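Local coordinates for protein pectate lyase (Pectobacterium carotovorum, PDB 4U49) that probably cleaves polygalacturonate and methylated pectins by calcium-dependent beta-elimination with an endo mode of action, at residues K234-I239 against G265-T270; W39-G44 against V90-G95. All blocks are in the same frame, centred on the assembly; numbering follows the deposited sequence.

The two contacts come in series along the chain and belong to separate parts of the protein. Contact 2 (39-44 against 90-95) comes first and joins strands 34-41 and 87-94, which lie in the two facing sheets of a small N-terminal all-beta sandwich. Contact 1 (234-239 against 265-270) follows in the pectate lyase region, where strands 236-241 and 267-271 are neighbours on successive coils of a parallel beta-helix. The centres of contact 1 and contact 2 lie about 29 Å apart, and the nearest atoms of contact 1 and contact 2 about 13 Å, so they do not touch. One is side-chain packing between sheets, the other backbone pairing within a sheet; the calcium-binding residues, such as Asp194 and Asn216, belong to the lyase part and lie away from both contacts.

Contact 1: K234-I239 against G265-T270; sequences KNSHTI and GPRNLT
Parallel strand pairing joins Ser236-Ile239 to Asn268-Thr270, neighbouring strands on one wall of the lyase part; the axes of the two short strand segments approach to 4.7 Å at an angle of 17°. Asn268 N donates to Ser236 O (3.0 Å), Thr238 N to Asn268 O (3.0 Å) and Thr270 N to Thr238 O (2.8 Å), with CA-H...O contacts such as Ile239 CA to Thr270 O filling in between. Ahead of the strands, Asn235 N reaches Pro266 O through a more bent bond (N-H...O 130°), beside the cis peptide that precedes Pro266; the amide ND2 of Asn235 lies against Pro266 CD. Such stacking of equivalent strands builds the right-handed parallel beta-helix of polysaccharide lyase family 3. Strand 206-210 pairs with the other edge of strand 236-241 through His237 and Ile239, and strand 294-301 with the other edge of 267-271 through Leu269. On the outward side His237 leans across to the next coil: with CG anti to the backbone N (chi1 -167°), its NE2 meets Thr270 OG1 at 2.6 Å, and either atom could be the donor. That hydroxyl and Asn268 O both lie at the ring edge, in its plane. Ile239 CG1 lies over one face near the rim, 3.7 Å above the plane, while the Asn268 amide stands almost perpendicular to the ring. These edge and face contacts would restrict the rotation of the imidazole. Asn268 OD1 accepts from Val293 N, tying this side chain to the following coil. The other side faces the interior. There Leu269 CD1 packs on Thr238 O (3.6 Å) and less closely on Thr238 CG2, and the buried Thr238 hydroxyl is satisfied by Gln231 and Asn202. The guanidinium of the buried Arg267 is held by Asn232 O, Ser256 OG and Asn263 OD1.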
loop_
_atom_site.group_PDB
_atom_site.type_symbol
_atom_site.label_atom_id
_atom_site.label_comp_id
_atom_site.label_asym_id
_atom_site.label_seq_id
_atom_site.Cartn_x
_atom_site.Cartn_y
_atom_site.Cartn_z
ATOM N N LYS A 234 -11.662 4.314 -15.917
ATOM C CA LYS A 234 -12.998 4.333 -15.338
ATOM C C LYS A 234 -13.473 2.897 -15.164
ATOM O O LYS A 234 -12.858 1.974 -15.703
ATOM C CB LYS A 234 -13.965 5.118 -16.223
ATOM C CG LYS A 234 -13.380 6.407 -16.779
ATOM C CD LYS A 234 -14.361 7.102 -17.706
ATOM C CE LYS A 234 -13.737 8.316 -18.380
ATOM N NZ LYS A 234 -12.654 7.960 -19.341
ATOM N N ASN A 235 -14.561 2.712 -14.420
ATOM C CA ASN A 235 -15.063 1.377 -14.107
ATOM C C ASN A 235 -13.940 0.528 -13.522
ATOM O O ASN A 235 -13.786 -0.651 -13.849
ATOM C CB ASN A 235 -15.656 0.713 -15.352
ATOM C CG ASN A 235 -16.634 1.615 -16.082
ATOM O OD1 ASN A 235 -16.372 2.060 -17.201
ATOM N ND2 ASN A 235 -17.766 1.898 -15.446
ATOM N N SER A 236 -13.146 1.162 -12.665
ATOM C CA SER A 236 -11.970 0.546 -12.076
ATOM C C SER A 236 -12.061 0.597 -10.560
ATOM O O SER A 236 -12.739 1.459 -10.000
ATOM C CB SER A 236 -10.702 1.252 -12.555
ATOM O OG SER A 236 -10.697 2.609 -12.135
ATOM N N HIS A 237 -11.369 -0.322 -9.899
ATOM C CA HIS A 237 -11.446 -0.428 -8.452
ATOM C C HIS A 237 -10.086 -0.762 -7.850
ATOM O O HIS A 237 -9.477 -1.771 -8.199
ATOM C CB HIS A 237 -12.472 -1.497 -8.062
ATOM C CG HIS A 237 -12.845 -1.484 -6.614
ATOM N ND1 HIS A 237 -13.526 -2.524 -6.016
ATOM C CD2 HIS A 237 -12.647 -0.559 -5.645
ATOM C CE1 HIS A 237 -13.725 -2.242 -4.742
ATOM N NE2 HIS A 237 -13.203 -1.055 -4.490
ATOM N N THR A 238 -9.608 0.095 -6.956
ATOM C CA THR A 238 -8.403 -0.204 -6.196
ATOM C C THR A 238 -8.780 -0.539 -4.762
ATOM O O THR A 238 -9.518 0.208 -4.112
ATOM C CB THR A 238 -7.398 0.966 -6.210
ATOM O OG1 THR A 238 -6.905 1.161 -7.543
ATOM C CG2 THR A 238 -6.226 0.674 -5.282
ATOM N N ILE A 239 -8.280 -1.676 -4.286
ATOM C CA ILE A 239 -8.533 -2.149 -2.932
ATOM C C ILE A 239 -7.240 -2.165 -2.124
ATOM O O ILE A 239 -6.220 -2.682 -2.583
ATOM C CB ILE A 239 -9.148 -3.569 -2.934
ATOM C CG1 ILE A 239 -10.450 -3.593 -3.736
ATOM C CG2 ILE A 239 -9.388 -4.053 -1.507
ATOM C CD1 ILE A 239 -11.099 -4.968 -3.809
ATOM N N GLY A 265 -16.147 8.818 -14.728
ATOM C CA GLY A 265 -16.084 7.792 -13.704
ATOM C C GLY A 265 -17.035 6.647 -13.987
ATOM O O GLY A 265 -17.509 6.500 -15.112
ATOM N N PRO A 266 -17.324 5.827 -12.964
ATOM C CA PRO A 266 -16.779 5.971 -11.612
ATOM C C PRO A 266 -15.371 5.398 -11.464
ATOM O O PRO A 266 -15.026 4.413 -12.118
ATOM C CB PRO A 266 -17.771 5.180 -10.758
ATOM C CG PRO A 266 -18.259 4.111 -11.671
ATOM C CD PRO A 266 -18.296 4.721 -13.050
ATOM N N ARG A 267 -14.566 6.036 -10.622
ATOM C CA ARG A 267 -13.290 5.481 -10.199
ATOM C C ARG A 267 -13.416 5.171 -8.714
ATOM O O ARG A 267 -13.683 6.066 -7.911
ATOM C CB ARG A 267 -12.138 6.452 -10.457
ATOM C CG ARG A 267 -11.980 6.877 -11.907
ATOM C CD ARG A 267 -10.714 7.696 -12.076
ATOM N NE ARG A 267 -10.524 8.145 -13.450
ATOM C CZ ARG A 267 -10.750 9.387 -13.861
ATOM N NH1 ARG A 267 -11.166 10.301 -12.992
ATOM N NH2 ARG A 267 -10.551 9.719 -15.130
ATOM N N ASN A 268 -13.238 3.908 -8.347
ATOM C CA ASN A 268 -13.542 3.484 -6.986
ATOM C C ASN A 268 -12.322 3.089 -6.167
ATOM O O ASN A 268 -11.369 2.503 -6.681
ATOM C CB ASN A 268 -14.533 2.320 -7.017
ATOM C CG ASN A 268 -15.851 2.703 -7.651
ATOM O OD1 ASN A 268 -16.351 3.808 -7.449
ATOM N ND2 ASN A 268 -16.419 1.792 -8.430
ATOM N N LEU A 269 -12.371 3.423 -4.883
ATOM C CA LEU A 269 -11.331 3.056 -3.929
ATOM C C LEU A 269 -11.957 2.401 -2.712
ATOM O O LEU A 269 -12.933 2.907 -2.164
ATOM C CB LEU A 269 -10.529 4.285 -3.492
ATOM C CG LEU A 269 -9.513 4.050 -2.366
ATOM C CD1 LEU A 269 -8.277 3.330 -2.888
ATOM C CD2 LEU A 269 -9.124 5.352 -1.668
ATOM N N THR A 270 -11.403 1.273 -2.287
ATOM C CA THR A 270 -11.820 0.687 -1.023
ATOM C C THR A 270 -10.615 0.456 -0.129
ATOM O O THR A 270 -9.704 -0.297 -0.473
ATOM C CB THR A 270 -12.574 -0.638 -1.218
ATOM O OG1 THR A 270 -13.744 -0.411 -2.014
ATOM C CG2 THR A 270 -12.991 -1.208 0.128
#

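Contact 2: W39-G44 against V90-G95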
loop_
_atom_site.group_PDB
_atom_site.type_symbol
_atom_site.label_atom_id
_atom_site.label_comp_id
_atom_site.label_asym_id
_atom_site.label_seq_id
_atom_site.Cartn_x
_atom_site.Cartn_y
_atom_site.Cartn_z
ATOM N N TRP A 39 4.319 -9.076 5.602
ATOM C CA TRP A 39 4.399 -10.473 5.204
ATOM C C TRP A 39 3.270 -10.912 4.290
ATOM O O TRP A 39 2.224 -10.273 4.215
ATOM C CB TRP A 39 4.441 -11.378 6.445
ATOM C CG TRP A 39 3.244 -11.285 7.359
ATOM C CD1 TRP A 39 2.130 -12.081 7.340
ATOM C CD2 TRP A 39 3.058 -10.365 8.448
ATOM N NE1 TRP A 39 1.261 -11.704 8.340
ATOM C CE2 TRP A 39 1.804 -10.656 9.025
ATOM C CE3 TRP A 39 3.824 -9.319 8.973
ATOM C CZ2 TRP A 39 1.305 -9.935 10.113
ATOM C CZ3 TRP A 39 3.323 -8.609 10.056
ATOM C CH2 TRP A 39 2.079 -8.923 10.614
ATOM N N SER A 40 3.508 -12.005 3.576
ATOM C CA SER A 40 2.461 -12.670 2.824
ATOM C C SER A 40 2.385 -14.112 3.288
ATOM O O SER A 40 3.405 -14.729 3.593
ATOM C CB SER A 40 2.724 -12.609 1.321
ATOM O OG SER A 40 3.846 -13.403 0.980
ATOM N N THR A 41 1.174 -14.650 3.347
ATOM C CA THR A 41 0.992 -16.038 3.731
ATOM C C THR A 41 -0.039 -16.691 2.816
ATOM O O THR A 41 -0.940 -16.024 2.303
ATOM C CB THR A 41 0.554 -16.166 5.209
ATOM O OG1 THR A 41 0.574 -17.545 5.604
ATOM C CG2 THR A 41 -0.841 -15.595 5.413
ATOM N N ASP A 42 0.111 -17.989 2.588
ATOM C CA ASP A 42 -0.874 -18.725 1.807
ATOM C C ASP A 42 -1.575 -19.748 2.685
ATOM O O ASP A 42 -2.365 -20.558 2.200
ATOM C CB ASP A 42 -0.222 -19.403 0.600
ATOM C CG ASP A 42 1.085 -20.083 0.945
ATOM O OD1 ASP A 42 1.212 -20.603 2.072
ATOM O OD2 ASP A 42 1.992 -20.092 0.086
ATOM N N ALA A 43 -1.273 -19.708 3.979
ATOM C CA ALA A 43 -1.988 -20.520 4.952
ATOM C C ALA A 43 -3.453 -20.113 4.937
ATOM O O ALA A 43 -3.780 -18.935 5.076
ATOM C CB ALA A 43 -1.395 -20.355 6.342
ATOM N N GLY A 44 -4.335 -21.083 4.738
ATOM C CA GLY A 44 -5.749 -20.789 4.656
ATOM C C GLY A 44 -6.395 -20.782 6.024
ATOM O O GLY A 44 -5.870 -21.385 6.964
ATOM N N VAL A 90 6.820 -14.007 12.357
ATOM C CA VAL A 90 5.374 -13.990 12.561
ATOM C C VAL A 90 4.833 -15.421 12.505
ATOM O O VAL A 90 5.228 -16.221 11.653
ATOM C CB VAL A 90 4.631 -13.096 11.531
ATOM C CG1 VAL A 90 5.067 -11.645 11.670
ATOM C CG2 VAL A 90 4.856 -13.584 10.110
ATOM N N ASP A 91 3.955 -15.745 13.448
ATOM C CA ASP A 91 3.293 -17.042 13.478
ATOM C C ASP A 91 1.835 -16.850 13.105
ATOM O O ASP A 91 1.182 -15.948 13.622
ATOM C CB ASP A 91 3.400 -17.695 14.863
ATOM C CG ASP A 91 4.776 -18.277 15.141
ATOM O OD1 ASP A 91 5.721 -17.989 14.377
ATOM O OD2 ASP A 91 4.912 -19.020 16.138
ATOM N N THR A 92 1.323 -17.679 12.204
ATOM C CA THR A 92 -0.102 -17.642 11.905
ATOM C C THR A 92 -0.786 -18.860 12.506
ATOM O O THR A 92 -0.262 -19.972 12.449
ATOM C CB THR A 92 -0.383 -17.596 10.395
ATOM O OG1 THR A 92 0.051 -18.819 9.789
ATOM C CG2 THR A 92 0.341 -16.422 9.756
ATOM N N VAL A 93 -1.954 -18.638 13.096
ATOM C CA VAL A 93 -2.734 -19.724 13.671
ATOM C C VAL A 93 -3.995 -19.930 12.840
ATOM O O VAL A 93 -4.759 -18.991 12.614
ATOM C CB VAL A 93 -3.100 -19.440 15.138
ATOM C CG1 VAL A 93 -3.823 -20.630 15.749
ATOM C CG2 VAL A 93 -1.848 -19.110 15.938
ATOM N N SER A 94 -4.196 -21.157 12.371
ATOM C CA SER A 94 -5.332 -21.472 11.514
ATOM C C SER A 94 -6.438 -22.165 12.299
ATOM O O SER A 94 -6.252 -22.530 13.458
ATOM C CB SER A 94 -4.891 -22.349 10.341
ATOM O OG SER A 94 -4.037 -21.636 9.461
ATOM N N GLY A 95 -7.586 -22.350 11.654
ATOM C CA GLY A 95 -8.738 -22.957 12.298
ATOM C C GLY A 95 -8.539 -24.407 12.694
ATOM O O GLY A 95 -9.193 -24.902 13.610
#
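Three plus four antiparallel strands form the N-terminal part, consistent with a fibronectin type III-like sandwich, and here its two sheets meet: Trp39 on strand 34-41 of the three-stranded sheet packs against Val90 on strand 87-94 of the four-stranded one. The segments run in nearly the same direction, 11° apart, but Trp39 CA and Val90 CA are 8.2 Å apart, so side chains rather than backbones bridge the gap. Trp39 CG sits between its backbone N and carbonyl carbon (chi1 60°), which swings the indole over Val90. Val90 CG1 comes down on the face of the six-membered ring in a CH-pi contact, 3.9 Å from the centroid and 14° off the normal, nearest CE3. The other branch, CG2, lies near the five-membered ring, 3.9 Å from Trp39 CG. The indole NE1 hydrogen-bonds to Gln49 OE1 on strand 46-54. Further along, where strand 34-41 ends, Thr41 OG1 accepts from Ala43 N in an ST turn, and the same hydroxyl is bonded to Thr24 OG1. The turn presents the Ala43 methyl to the sheet opposite, 4.0 Å from Thr92 OG1, and Leu100 also touches that methyl. At the end of strand 87-94, Ser94 OG approaches Gly44 O to 3.1 Å, a tentative hydrogen bond because the proton has a second acceptor within reach.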